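Dihydropteroate synthase 2 (PDB 2VP8) probably lacks dihydropteroate synthase activity and probably binds the pterin pyrophosphate substrate only very weakly, though it can apparently bind the inhibitor dapsone. Local coordinates at residues B[214-219]-B[240-245]; B[139-144]-B[161-166]. All coordinates share one frame; numbering follows the deposited sequence.

Contact 1 (B[214-219]-B[240-245]); sequences VLIDPA and VMTGWP. With EDO (1,2-ethanediol), chain F.
V214, L215 and I216 meet W244 and P245 in a buried, mainly apolar contact where a TIM barrel closes: segment 214-219 carries strand 214-217, and segment 240-245 leaves helix 236-241 to lead into strand 247-248. One backbone hydrogen bond joins them. I216 N donates to P245 O at 2.8 Å, with the N-H almost exactly on line (179°), and I216 pairs again with L247, carrying the link on into the next strand. Around that hydrogen bond the side chains pack. I216 CG1 sits between its own N and carbonyl carbon (chi1 63°), bringing it to 3.4 Å from P245 O, and its CG2 reaches W244 CB at 3.8 Å. The two side chains cross at about a right angle. Farther out, I216 CD1 comes within 3.7 Å of T242 OG1, whose polar partner is L239 O, one turn back in the helix. V214 approaches the six-membered part of the indole obliquely, CB to W244 CZ3 at 3.9 Å. P245 faces V214 and L215 across the contact, its CD 3.3 Å from V214 O and its CB 4.0 Å from L215 CG. A 1,2-ethanediol, probably from the crystallisation liquor, lies over one face of the indole: its O2 is displaced toward the rim, 3.4 Å from W244 CZ2, while O1 makes a weak hydrogen bond to G243 O. G243 turns the chain out of the helix with positive phi (100°), a conformation that would jam a CB against the preceding carbonyl. The chemistry is thus that of apolar packing around one nearly straight backbone hydrogen bond: P245 O has a donor inside the barrel wall, and the indole packs between V214 and I216 of the strand and T198, A201 and V205 of helix 186-207.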
# COMPACT_ATOMS: atom_id res chain seq x y z
N VAL B 214 0.88 -25.80 7.10
CA VAL B 214 0.95 -24.91 8.25
C VAL B 214 1.19 -23.46 7.81
O VAL B 214 2.14 -23.19 7.08
CB VAL B 214 2.06 -25.31 9.25
CG1 VAL B 214 2.07 -24.34 10.43
CG2 VAL B 214 1.88 -26.73 9.73
N LEU B 215 0.33 -22.56 8.26
CA LEU B 215 0.49 -21.13 8.04
C LEU B 215 0.71 -20.44 9.39
O LEU B 215 0.24 -20.93 10.42
CB LEU B 215 -0.74 -20.54 7.35
CG LEU B 215 -1.04 -20.93 5.89
CD1 LEU B 215 -1.66 -22.33 5.76
CD2 LEU B 215 -1.95 -19.91 5.24
N ILE B 216 1.44 -19.32 9.39
CA ILE B 216 1.64 -18.58 10.63
C ILE B 216 0.96 -17.21 10.59
O ILE B 216 1.02 -16.50 9.59
CB ILE B 216 3.13 -18.44 11.05
CG1 ILE B 216 3.94 -17.65 10.01
CG2 ILE B 216 3.75 -19.82 11.33
CD1 ILE B 216 5.27 -17.11 10.54
N ASP B 217 0.31 -16.87 11.69
CA ASP B 217 -0.44 -15.63 11.80
C ASP B 217 0.08 -14.83 13.00
O ASP B 217 -0.50 -14.87 14.08
CB ASP B 217 -1.93 -15.92 11.92
CG ASP B 217 -2.76 -14.68 12.14
OD1 ASP B 217 -2.25 -13.56 11.94
OD2 ASP B 217 -3.94 -14.84 12.51
N PRO B 218 1.19 -14.09 12.80
CA PRO B 218 1.93 -13.43 13.86
C PRO B 218 1.26 -12.20 14.46
O PRO B 218 1.56 -11.84 15.59
CB PRO B 218 3.23 -13.00 13.16
CG PRO B 218 3.23 -13.72 11.84
CD PRO B 218 1.80 -13.83 11.49
N ALA B 219 0.36 -11.56 13.72
CA ALA B 219 -0.23 -10.30 14.18
C ALA B 219 -1.75 -10.34 14.32
O ALA B 219 -2.42 -9.33 14.09
CB ALA B 219 0.21 -9.14 13.27
N VAL B 240 8.17 -13.35 7.12
CA VAL B 240 8.20 -14.11 5.87
C VAL B 240 9.48 -14.93 5.75
O VAL B 240 9.44 -16.09 5.36
CB VAL B 240 8.06 -13.17 4.64
CG1 VAL B 240 8.25 -13.94 3.32
CG2 VAL B 240 6.72 -12.47 4.68
N MET B 241 10.60 -14.32 6.12
CA MET B 241 11.91 -14.94 6.08
C MET B 241 12.06 -16.18 6.98
O MET B 241 13.03 -16.93 6.84
CB MET B 241 12.99 -13.92 6.43
CG MET B 241 13.42 -13.02 5.26
SD MET B 241 13.98 -13.93 3.80
CE MET B 241 15.50 -14.70 4.38
N THR B 242 11.11 -16.40 7.89
CA THR B 242 11.08 -17.62 8.71
C THR B 242 10.85 -18.85 7.84
O THR B 242 11.22 -19.96 8.22
CB THR B 242 10.01 -17.59 9.82
OG1 THR B 242 8.70 -17.58 9.24
CG2 THR B 242 10.19 -16.37 10.73
N GLY B 243 10.22 -18.64 6.68
CA GLY B 243 9.99 -19.72 5.72
C GLY B 243 8.59 -20.30 5.76
O GLY B 243 8.22 -21.08 4.89
N TRP B 244 7.83 -19.93 6.79
CA TRP B 244 6.43 -20.31 6.91
C TRP B 244 5.56 -19.31 6.16
O TRP B 244 5.83 -18.10 6.18
CB TRP B 244 6.00 -20.35 8.37
CG TRP B 244 6.77 -21.33 9.21
CD1 TRP B 244 7.76 -21.04 10.10
CD2 TRP B 244 6.61 -22.75 9.23
NE1 TRP B 244 8.23 -22.19 10.68
CE2 TRP B 244 7.54 -23.26 10.16
CE3 TRP B 244 5.78 -23.65 8.55
CZ2 TRP B 244 7.66 -24.62 10.43
CZ3 TRP B 244 5.89 -25.00 8.82
CH2 TRP B 244 6.83 -25.48 9.76
N PRO B 245 4.49 -19.79 5.49
CA PRO B 245 3.57 -18.86 4.84
C PRO B 245 2.99 -17.92 5.90
O PRO B 245 2.62 -18.37 6.99
CB PRO B 245 2.48 -19.76 4.28
CG PRO B 245 3.11 -21.10 4.19
CD PRO B 245 4.08 -21.19 5.31
C1 EDO F . 9.75 -24.91 5.63
O1 EDO F . 8.38 -24.47 5.63
C2 EDO F . 10.57 -24.15 6.67
O2 EDO F . 9.91 -24.23 7.95

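Contact 2 (B[139-144]-B[161-166])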
# COMPACT_ATOMS: atom_id res chain seq x y z
N ASP B 139 -10.48 -27.96 5.18
CA ASP B 139 -9.13 -28.35 4.80
C ASP B 139 -8.10 -27.75 5.75
O ASP B 139 -6.97 -28.23 5.85
CB ASP B 139 -8.84 -27.89 3.37
CG ASP B 139 -9.98 -28.21 2.42
OD1 ASP B 139 -10.23 -29.41 2.18
OD2 ASP B 139 -10.63 -27.27 1.93
N LEU B 140 -8.51 -26.69 6.44
CA LEU B 140 -7.60 -25.87 7.22
C LEU B 140 -8.28 -25.46 8.51
O LEU B 140 -9.42 -25.01 8.49
CB LEU B 140 -7.20 -24.64 6.39
CG LEU B 140 -6.36 -23.48 6.95
CD1 LEU B 140 -4.97 -23.95 7.41
CD2 LEU B 140 -6.23 -22.41 5.91
N ILE B 141 -7.59 -25.64 9.63
CA ILE B 141 -8.10 -25.11 10.89
C ILE B 141 -7.50 -23.74 11.15
O ILE B 141 -6.27 -23.58 11.18
CB ILE B 141 -7.84 -26.05 12.07
CG1 ILE B 141 -8.30 -27.48 11.73
CG2 ILE B 141 -8.54 -25.52 13.32
CD1 ILE B 141 -7.68 -28.54 12.59
N ASN B 142 -8.37 -22.76 11.31
CA ASN B 142 -7.94 -21.41 11.64
C ASN B 142 -8.20 -21.14 13.12
O ASN B 142 -9.21 -20.54 13.48
CB ASN B 142 -8.66 -20.40 10.76
CG ASN B 142 -8.08 -19.01 10.88
OD1 ASN B 142 -7.02 -18.82 11.47
ND2 ASN B 142 -8.77 -18.03 10.31
N ASP B 143 -7.27 -21.62 13.96
CA ASP B 143 -7.33 -21.38 15.39
C ASP B 143 -7.08 -19.90 15.67
O ASP B 143 -5.95 -19.45 15.79
CB ASP B 143 -6.31 -22.26 16.14
CG ASP B 143 -6.46 -22.17 17.66
OD1 ASP B 143 -7.11 -21.22 18.15
OD2 ASP B 143 -5.90 -23.05 18.36
N THR B 144 -8.19 -19.17 15.77
CA THR B 144 -8.16 -17.72 15.90
C THR B 144 -7.67 -17.23 17.29
O THR B 144 -7.44 -16.03 17.48
CB THR B 144 -9.55 -17.12 15.55
OG1 THR B 144 -9.44 -15.71 15.36
CG2 THR B 144 -10.59 -17.41 16.63
N ALA B 161 -5.49 -32.14 7.85
CA ALA B 161 -5.85 -30.75 7.67
C ALA B 161 -4.70 -29.84 8.06
O ALA B 161 -3.88 -30.18 8.92
CB ALA B 161 -7.08 -30.41 8.49
N GLY B 162 -4.62 -28.69 7.41
CA GLY B 162 -3.65 -27.67 7.77
C GLY B 162 -4.06 -26.93 9.04
O GLY B 162 -5.20 -27.06 9.51
N LEU B 163 -3.13 -26.16 9.58
CA LEU B 163 -3.39 -25.41 10.80
C LEU B 163 -2.78 -24.02 10.73
O LEU B 163 -1.67 -23.84 10.22
CB LEU B 163 -2.86 -26.16 12.03
CG LEU B 163 -3.09 -25.52 13.40
CD1 LEU B 163 -4.57 -25.56 13.80
CD2 LEU B 163 -2.25 -26.18 14.45
N VAL B 164 -3.53 -23.04 11.22
CA VAL B 164 -3.01 -21.69 11.38
C VAL B 164 -2.44 -21.56 12.79
O VAL B 164 -3.15 -21.76 13.78
CB VAL B 164 -4.10 -20.61 11.12
CG1 VAL B 164 -3.58 -19.21 11.46
CG2 VAL B 164 -4.59 -20.66 9.68
N CYS B 165 -1.16 -21.25 12.87
CA CYS B 165 -0.54 -20.96 14.16
C CYS B 165 -0.52 -19.46 14.37
O CYS B 165 0.24 -18.74 13.72
CB CYS B 165 0.87 -21.54 14.23
SG CYS B 165 0.89 -23.33 14.11
N ALA B 166 -1.38 -19.00 15.26
CA ALA B 166 -1.54 -17.57 15.50
C ALA B 166 -0.86 -17.12 16.79
O ALA B 166 -0.67 -17.90 17.72
CB ALA B 166 -3.01 -17.20 15.50
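I141 and L140 lie alongside G162, L163 and V164 in parallel register, and three backbone hydrogen bonds hold the strands together. G162 N donates to D139 O at 2.9 Å, in the plane of that carbonyl; I141 N donates to G162 O at 2.8 Å from a position 40° out of its carbonyl plane; V164 N donates to I141 O, also at 2.8 Å. I141 thus gives and takes a hydrogen bond, as the ladder of a parallel sheet requires. The strands are twisted by 22° against each other. They are the two strands of a beta-alpha-beta crossover through helix 152-159, part of the TIM barrel. The apolar contacts fall on two faces. On the outer one I141 CB meets L163 CD1 at 3.7 Å, the two side chains crossing obliquely, and M152 of helix 152-159 covers both. On the other face L140 has its CG anti to the backbone N (chi1 174°); its CD1 lies over the backbone of G162, 3.5 Å from its C, and reaches V164 CG2 at 4.0 Å; G162 offers no side chain there. Among the polar side chains, N142 OD1 lies 3.4 Å from V164 CB, an apolar neighbour, while its ND2 binds D83 OD1. Just before strand 140-142, the D139 carboxylate makes salt bridges to R112 and R35 and accepts from I120 N.

Contact 2 closes along the chain before contact 1 opens, and their centres lie about 12 Å apart. They share one parallel sheet, in which strand 162-166 of contact 2 is the direct neighbour of strand 214-217 of contact 1. Probable backbone hydrogen bonds join L215 O to C165 N and D217 N to C165 O, each 2.8 Å, and D217 CB packs on V164 CG1. The four segments thus follow the barrel wall in sequence, from strand 140-142 through to the entry of strand 247-248. Near both lies H220, a residue that by similarity marks family members without dihydropteroate synthase activity: D217 OD2 hydrogen-bonds its ND1, and the side chain of A166 lies about 4 Å from that of H220.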